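Local coordinates for polymerase X (Deinococcus radiodurans, PDB 2W9M), which probably catalyses template-directed DNA synthesis from deoxyribonucleoside triphosphates as a family X DNA polymerase with a C-terminal zinc-binding PHP domain, at residues H254-Q258 / R304-D309; L394-A398 / R549-L553. The contacts are given in a common frame with arbitrary orientation. Residue numbers count along the deposited sequence, not the author numbering.

From the N terminus, the chain runs through helix-hairpin-helix units and a mixed sheet before it reaches helix 253-264. Contact 1 closes first. It brings R304-D309 back onto H254-Q258 of that helix, after a loop of 45 residues that holds the three-stranded antiparallel sheet 269-282 and helix 287-293. It thus ties helix 253-264 of the thumb region to the loop leading to strand 329-333, first in the PHP sheet. Contact 2 opens later and spans 150 residues. It joins the start of strand 396-403, third in that parallel seven-stranded sheet, to the near-C-terminal helix 549-561. The two follow in series, neither nested nor crossed. The centres of contacts 1 and 2 lie about 41 Å apart.

Contact 1. Residues H254-Q258 / R304-D309; sequences HFAGQ and REPEHD
H254-Q258 is helical. R304-D309 is a loop after helix 287-293, with a 3-10 turn at P306-H308, closed by H308 N to E305 O and D309 N to P306 O, both 3.0 Å. The CA atoms pair H254 with P306 at 6.8 Å and F255 with R304 at 5.9 Å. H254 (chi1 t) donates from NE2 to D309 OD2 at 2.9 Å and weakly to D309 OD1 at 3.3 Å, a His-carboxylate hydrogen bond away from the zinc sites. P306 CG makes a CH-pi contact, 3.8 Å from the H254 ring centroid. One face of F255 (chi1 t) meets R304, m at chi1 and extended beyond it. R304 CD is 3.7 Å from the F255 centroid, and the guanidinium stacks flat, centres 4.7 Å apart, planes at 17°. R304 NH1 makes a salt bridge to E287 and a hydrogen bond to S251 OG; R304 NE bonds to the R299 carbonyl. D309 OD1 forms a salt bridge with R299. The stack thus uses the guanidinium face and leaves its N-H groups to in-plane partners, while one carboxylate serves H254 and R299.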
ATOM      1  N   HIS A 254      -5.015 -22.779  -7.470  1.00 37.34           N
ATOM      2  CA  HIS A 254      -6.367 -22.867  -8.015  1.00 36.46           C
ATOM      3  C   HIS A 254      -6.360 -23.068  -9.525  1.00 49.31           C
ATOM      4  O   HIS A 254      -7.049 -23.948 -10.044  1.00 54.15           O
ATOM      5  CB  HIS A 254      -7.207 -21.638  -7.672  1.00 36.33           C
ATOM      6  CG  HIS A 254      -8.503 -21.582  -8.419  1.00 45.02           C
ATOM      7  ND1 HIS A 254      -9.640 -22.234  -7.988  1.00 48.23           N
ATOM      8  CD2 HIS A 254      -8.837 -20.973  -9.580  1.00 44.52           C
ATOM      9  CE1 HIS A 254     -10.621 -22.016  -8.844  1.00 41.21           C
ATOM     10  NE2 HIS A 254     -10.162 -21.255  -9.821  1.00 47.73           N
ATOM     11  N   PHE A 255      -5.592 -22.243 -10.226  1.00 36.92           N
ATOM     12  CA  PHE A 255      -5.517 -22.332 -11.678  1.00 40.34           C
ATOM     13  C   PHE A 255      -4.868 -23.641 -12.139  1.00 35.20           C
ATOM     14  O   PHE A 255      -5.322 -24.260 -13.100  1.00 34.50           O
ATOM     15  CB  PHE A 255      -4.767 -21.127 -12.256  1.00 31.44           C
ATOM     16  CG  PHE A 255      -4.539 -21.212 -13.738  1.00 32.49           C
ATOM     17  CD1 PHE A 255      -5.561 -20.925 -14.624  1.00 24.16           C
ATOM     18  CD2 PHE A 255      -3.303 -21.585 -14.246  1.00 34.64           C
ATOM     19  CE1 PHE A 255      -5.357 -21.006 -15.986  1.00 25.06           C
ATOM     20  CE2 PHE A 255      -3.097 -21.665 -15.610  1.00 34.78           C
ATOM     21  CZ  PHE A 255      -4.127 -21.376 -16.478  1.00 30.11           C
ATOM     22  N   ALA A 256      -3.804 -24.049 -11.455  1.00 35.78           N
ATOM     23  CA  ALA A 256      -3.113 -25.295 -11.767  1.00 34.67           C
ATOM     24  C   ALA A 256      -4.092 -26.463 -11.811  1.00 37.61           C
ATOM     25  O   ALA A 256      -4.100 -27.243 -12.762  1.00 36.88           O
ATOM     26  CB  ALA A 256      -2.015 -25.559 -10.744  1.00 29.94           C
ATOM     27  N   GLY A 257      -4.913 -26.585 -10.772  1.00 42.32           N
ATOM     28  CA  GLY A 257      -5.923 -27.625 -10.723  1.00 31.97           C
ATOM     29  C   GLY A 257      -6.881 -27.510 -11.891  1.00 36.37           C
ATOM     30  O   GLY A 257      -7.274 -28.509 -12.489  1.00 48.73           O
ATOM     31  N   GLN A 258      -7.253 -26.280 -12.219  1.00 38.41           N
ATOM     32  CA  GLN A 258      -8.157 -26.022 -13.331  1.00 44.48           C
ATOM     33  C   GLN A 258      -7.587 -26.534 -14.651  1.00 35.37           C
ATOM     34  O   GLN A 258      -8.267 -27.226 -15.403  1.00 43.42           O
ATOM     35  CB  GLN A 258      -8.446 -24.522 -13.437  1.00 31.65           C
ATOM     36  CG  GLN A 258      -9.414 -23.995 -12.394  1.00 43.51           C
ATOM     37  CD  GLN A 258     -10.782 -23.675 -12.972  1.00 63.15           C
ATOM     38  OE1 GLN A 258     -10.892 -23.113 -14.063  1.00 68.65           O
ATOM     39  NE2 GLN A 258     -11.831 -24.021 -12.236  1.00 60.82           N
ATOM     40  N   ARG A 304      -6.261 -15.255 -13.502  1.00 31.97           N
ATOM     41  CA  ARG A 304      -6.205 -16.646 -13.053  1.00 29.96           C
ATOM     42  C   ARG A 304      -6.577 -16.841 -11.588  1.00 32.15           C
ATOM     43  O   ARG A 304      -6.109 -17.779 -10.947  1.00 34.08           O
ATOM     44  CB  ARG A 304      -4.829 -17.249 -13.335  1.00 29.57           C
ATOM     45  CG  ARG A 304      -4.469 -17.260 -14.808  1.00 34.50           C
ATOM     46  CD  ARG A 304      -3.092 -17.850 -15.052  1.00 26.48           C
ATOM     47  NE  ARG A 304      -2.679 -17.661 -16.439  1.00 28.06           N
ATOM     48  CZ  ARG A 304      -1.509 -18.050 -16.936  1.00 41.13           C
ATOM     49  NH1 ARG A 304      -0.623 -18.663 -16.160  1.00 25.34           N
ATOM     50  NH2 ARG A 304      -1.228 -17.824 -18.214  1.00 36.44           N
ATOM     51  N   GLU A 305      -7.423 -15.960 -11.065  1.00 34.37           N
ATOM     52  CA  GLU A 305      -7.960 -16.116  -9.717  1.00 35.96           C
ATOM     53  C   GLU A 305      -9.313 -16.812  -9.789  1.00 35.59           C
ATOM     54  O   GLU A 305      -9.962 -16.800 -10.834  1.00 43.73           O
ATOM     55  CB  GLU A 305      -8.137 -14.752  -9.045  1.00 40.68           C
ATOM     56  CG  GLU A 305      -6.934 -13.838  -9.138  1.00 34.46           C
ATOM     57  CD  GLU A 305      -5.758 -14.326  -8.318  1.00 44.93           C
ATOM     58  OE1 GLU A 305      -5.973 -15.022  -7.303  1.00 47.07           O
ATOM     59  OE2 GLU A 305      -4.611 -14.004  -8.688  1.00 53.68           O
ATOM     60  N   PRO A 306      -9.752 -17.415  -8.677  1.00 40.16           N
ATOM     61  CA  PRO A 306     -11.075 -18.050  -8.659  1.00 34.34           C
ATOM     62  C   PRO A 306     -12.193 -17.100  -9.100  1.00 37.90           C
ATOM     63  O   PRO A 306     -13.060 -17.498  -9.874  1.00 43.95           O
ATOM     64  CB  PRO A 306     -11.253 -18.440  -7.190  1.00 33.41           C
ATOM     65  CG  PRO A 306      -9.859 -18.599  -6.673  1.00 33.06           C
ATOM     66  CD  PRO A 306      -9.029 -17.590  -7.403  1.00 32.83           C
ATOM     67  N   GLU A 307     -12.166 -15.860  -8.621  1.00 46.73           N
ATOM     68  CA  GLU A 307     -13.228 -14.893  -8.906  1.00 31.74           C
ATOM     69  C   GLU A 307     -13.363 -14.604 -10.400  1.00 33.96           C
ATOM     70  O   GLU A 307     -14.349 -14.006 -10.839  1.00 37.36           O
ATOM     71  CB  GLU A 307     -12.994 -13.581  -8.140  1.00 31.64           C
ATOM     72  CG  GLU A 307     -12.998 -13.711  -6.613  1.00 37.38           C
ATOM     73  CD  GLU A 307     -11.743 -14.379  -6.067  1.00 53.09           C
ATOM     74  OE1 GLU A 307     -10.709 -14.376  -6.769  1.00 55.33           O
ATOM     75  OE2 GLU A 307     -11.790 -14.908  -4.933  1.00 62.41           O
ATOM     76  N   HIS A 308     -12.369 -15.026 -11.174  1.00 30.98           N
ATOM     77  CA  HIS A 308     -12.346 -14.787 -12.616  1.00 34.86           C
ATOM     78  C   HIS A 308     -12.931 -15.945 -13.433  1.00 39.56           C
ATOM     79  O   HIS A 308     -13.219 -15.787 -14.619  1.00 44.69           O
ATOM     80  CB  HIS A 308     -10.911 -14.542 -13.094  1.00 31.39           C
ATOM     81  CG  HIS A 308     -10.321 -13.246 -12.636  1.00 40.88           C
ATOM     82  ND1 HIS A 308      -9.351 -13.173 -11.658  1.00 40.31           N
ATOM     83  CD2 HIS A 308     -10.546 -11.974 -13.038  1.00 33.81           C
ATOM     84  CE1 HIS A 308      -9.011 -11.910 -11.474  1.00 34.36           C
ATOM     85  NE2 HIS A 308      -9.721 -11.162 -12.299  1.00 35.89           N
ATOM     86  N   ASP A 309     -13.093 -17.105 -12.805  1.00 33.74           N
ATOM     87  CA  ASP A 309     -13.458 -18.330 -13.523  1.00 41.01           C
ATOM     88  C   ASP A 309     -14.587 -18.171 -14.544  1.00 40.95           C
ATOM     89  O   ASP A 309     -14.518 -18.725 -15.640  1.00 37.37           O
ATOM     90  CB  ASP A 309     -13.801 -19.452 -12.539  1.00 30.41           C
ATOM     91  CG  ASP A 309     -12.571 -20.165 -12.015  1.00 45.20           C
ATOM     92  OD1 ASP A 309     -11.452 -19.842 -12.473  1.00 45.12           O
ATOM     93  OD2 ASP A 309     -12.727 -21.054 -11.147  1.00 52.07           O
TER

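Contact 2. Residues L394-A398 / R549-L553; sequences LPIVA and RAEFL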
ATOM      1  N   LEU A 394       6.619  24.166 -11.931  1.00 41.71           N
ATOM      2  CA  LEU A 394       6.302  22.825 -11.440  1.00 39.47           C
ATOM      3  C   LEU A 394       4.814  22.494 -11.575  1.00 46.12           C
ATOM      4  O   LEU A 394       3.960  23.266 -11.138  1.00 47.26           O
ATOM      5  CB  LEU A 394       6.748  22.654  -9.988  1.00 35.04           C
ATOM      6  CG  LEU A 394       8.247  22.471  -9.769  1.00 37.62           C
ATOM      7  CD1 LEU A 394       8.518  22.116  -8.323  1.00 46.38           C
ATOM      8  CD2 LEU A 394       8.791  21.395 -10.689  1.00 41.08           C
ATOM      9  N   PRO A 395       4.503  21.336 -12.181  1.00 34.49           N
ATOM     10  CA  PRO A 395       3.120  20.924 -12.445  1.00 33.81           C
ATOM     11  C   PRO A 395       2.464  20.345 -11.195  1.00 34.11           C
ATOM     12  O   PRO A 395       2.639  19.160 -10.914  1.00 36.58           O
ATOM     13  CB  PRO A 395       3.273  19.821 -13.507  1.00 23.90           C
ATOM     14  CG  PRO A 395       4.756  19.759 -13.840  1.00 36.85           C
ATOM     15  CD  PRO A 395       5.466  20.337 -12.666  1.00 38.66           C
ATOM     16  N   ILE A 396       1.717  21.171 -10.464  1.00 34.83           N
ATOM     17  CA  ILE A 396       1.102  20.753  -9.210  1.00 28.64           C
ATOM     18  C   ILE A 396      -0.387  21.096  -9.150  1.00 35.94           C
ATOM     19  O   ILE A 396      -0.828  22.119  -9.675  1.00 32.96           O
ATOM     20  CB  ILE A 396       1.804  21.393  -7.985  1.00 33.26           C
ATOM     21  CG1 ILE A 396       3.314  21.174  -8.048  1.00 35.42           C
ATOM     22  CG2 ILE A 396       1.244  20.830  -6.685  1.00 27.94           C
ATOM     23  CD1 ILE A 396       4.059  21.782  -6.884  1.00 29.20           C
ATOM     24  N   VAL A 397      -1.149  20.222  -8.502  1.00 42.93           N
ATOM     25  CA  VAL A 397      -2.560  20.449  -8.228  1.00 30.61           C
ATOM     26  C   VAL A 397      -2.749  20.372  -6.710  1.00 32.10           C
ATOM     27  O   VAL A 397      -2.350  19.399  -6.079  1.00 37.97           O
ATOM     28  CB  VAL A 397      -3.433  19.398  -8.950  1.00 29.79           C
ATOM     29  CG1 VAL A 397      -4.812  19.324  -8.336  1.00 31.81           C
ATOM     30  CG2 VAL A 397      -3.523  19.713 -10.438  1.00 26.56           C
ATOM     31  N   ALA A 398      -3.331  21.409  -6.118  1.00 32.02           N
ATOM     32  CA  ALA A 398      -3.426  21.487  -4.664  1.00 27.77           C
ATOM     33  C   ALA A 398      -4.637  20.748  -4.124  1.00 27.22           C
ATOM     34  O   ALA A 398      -5.770  20.991  -4.537  1.00 30.21           O
ATOM     35  CB  ALA A 398      -3.443  22.936  -4.204  1.00 26.38           C
ATOM     36  N   ARG A 549      -2.970  17.217 -16.699  1.00 26.88           N
ATOM     37  CA  ARG A 549      -3.278  18.175 -15.639  1.00 26.43           C
ATOM     38  C   ARG A 549      -4.532  18.993 -15.938  1.00 29.15           C
ATOM     39  O   ARG A 549      -5.472  19.005 -15.148  1.00 30.83           O
ATOM     40  CB  ARG A 549      -2.090  19.097 -15.379  1.00 25.18           C
ATOM     41  CG  ARG A 549      -2.311  20.057 -14.223  1.00 32.04           C
ATOM     42  CD  ARG A 549      -1.176  21.068 -14.092  1.00 26.00           C
ATOM     43  NE  ARG A 549      -1.351  21.894 -12.902  1.00 47.96           N
ATOM     44  CZ  ARG A 549      -2.193  22.919 -12.818  1.00 42.98           C
ATOM     45  NH1 ARG A 549      -2.939  23.259 -13.864  1.00 37.50           N
ATOM     46  NH2 ARG A 549      -2.294  23.606 -11.687  1.00 35.21           N
ATOM     47  N   ALA A 550      -4.545  19.667 -17.082  1.00 37.31           N
ATOM     48  CA  ALA A 550      -5.679  20.509 -17.453  1.00 32.18           C
ATOM     49  C   ALA A 550      -6.961  19.695 -17.637  1.00 33.09           C
ATOM     50  O   ALA A 550      -8.047  20.155 -17.284  1.00 37.65           O
ATOM     51  CB  ALA A 550      -5.361  21.306 -18.710  1.00 30.74           C
ATOM     52  N   GLU A 551      -6.832  18.493 -18.195  1.00 32.71           N
ATOM     53  CA  GLU A 551      -7.970  17.583 -18.334  1.00 28.76           C
ATOM     54  C   GLU A 551      -8.515  17.197 -16.963  1.00 30.78           C
ATOM     55  O   GLU A 551      -9.713  16.989 -16.796  1.00 33.36           O
ATOM     56  CB  GLU A 551      -7.564  16.317 -19.092  1.00 40.70           C
ATOM     57  CG  GLU A 551      -7.151  16.538 -20.541  1.00 42.09           C
ATOM     58  CD  GLU A 551      -6.489  15.307 -21.152  1.00 68.48           C
ATOM     59  OE1 GLU A 551      -6.413  14.266 -20.465  1.00 59.90           O
ATOM     60  OE2 GLU A 551      -6.043  15.383 -22.318  1.00 74.08           O
ATOM     61  N   PHE A 552      -7.622  17.098 -15.982  1.00 31.97           N
ATOM     62  CA  PHE A 552      -8.012  16.720 -14.631  1.00 24.58           C
ATOM     63  C   PHE A 552      -8.784  17.842 -13.959  1.00 27.92           C
ATOM     64  O   PHE A 552      -9.797  17.603 -13.305  1.00 26.79           O
ATOM     65  CB  PHE A 552      -6.785  16.353 -13.793  1.00 25.26           C
ATOM     66  CG  PHE A 552      -7.103  16.034 -12.356  1.00 26.76           C
ATOM     67  CD1 PHE A 552      -7.755  14.858 -12.020  1.00 28.74           C
ATOM     68  CD2 PHE A 552      -6.749  16.909 -11.343  1.00 22.48           C
ATOM     69  CE1 PHE A 552      -8.049  14.566 -10.701  1.00 20.51           C
ATOM     70  CE2 PHE A 552      -7.038  16.620 -10.023  1.00 18.91           C
ATOM     71  CZ  PHE A 552      -7.689  15.450  -9.703  1.00 21.83           C
ATOM     72  N   LEU A 553      -8.304  19.069 -14.125  1.00 33.31           N
ATOM     73  CA  LEU A 553      -8.904  20.210 -13.449  1.00 31.32           C
ATOM     74  C   LEU A 553     -10.342  20.476 -13.891  1.00 30.20           C
ATOM     75  O   LEU A 553     -11.152  20.968 -13.104  1.00 38.45           O
ATOM     76  CB  LEU A 553      -8.041  21.461 -13.619  1.00 31.54           C
ATOM     77  CG  LEU A 553      -6.803  21.502 -12.720  1.00 35.53           C
ATOM     78  CD1 LEU A 553      -6.050  22.805 -12.896  1.00 35.28           C
ATOM     79  CD2 LEU A 553      -7.196  21.311 -11.267  1.00 28.76           C
TER
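V397 lies against the guanidinium of R549, with V397 CG2 over one face and 3.9 Å from R549 NE. Its other methyl meets the ring edge of F552, V397 CG1 to F552 CE2 at 3.9 Å. V397 CG2 also reaches L553 CD2, at 4.1 Å. The polar part centres on one carbonyl with three donors: R549 NH2 and R549 NE both donate hydrogen bonds to I396 O, at 2.9 and 3.3 Å, and Q390 NE2 adds another. R549 is t at chi1, chi2 and chi3, so its arm extends from the helix to the strand backbone. The CA-to-CB bond of V397 points toward the helix and that of I396 away. This is strand-to-helix packing in the PHP domain, a distorted seven-stranded barrel in this family, with F552 about 9 Å, side chain to side chain, from the zinc ligand H332. Strand 396-403 pairs in parallel with strand 358-364, whose F358 touches P395, V397 and R549, while I396 touches I344 of helix 344-353 and L389 of helix 376-391.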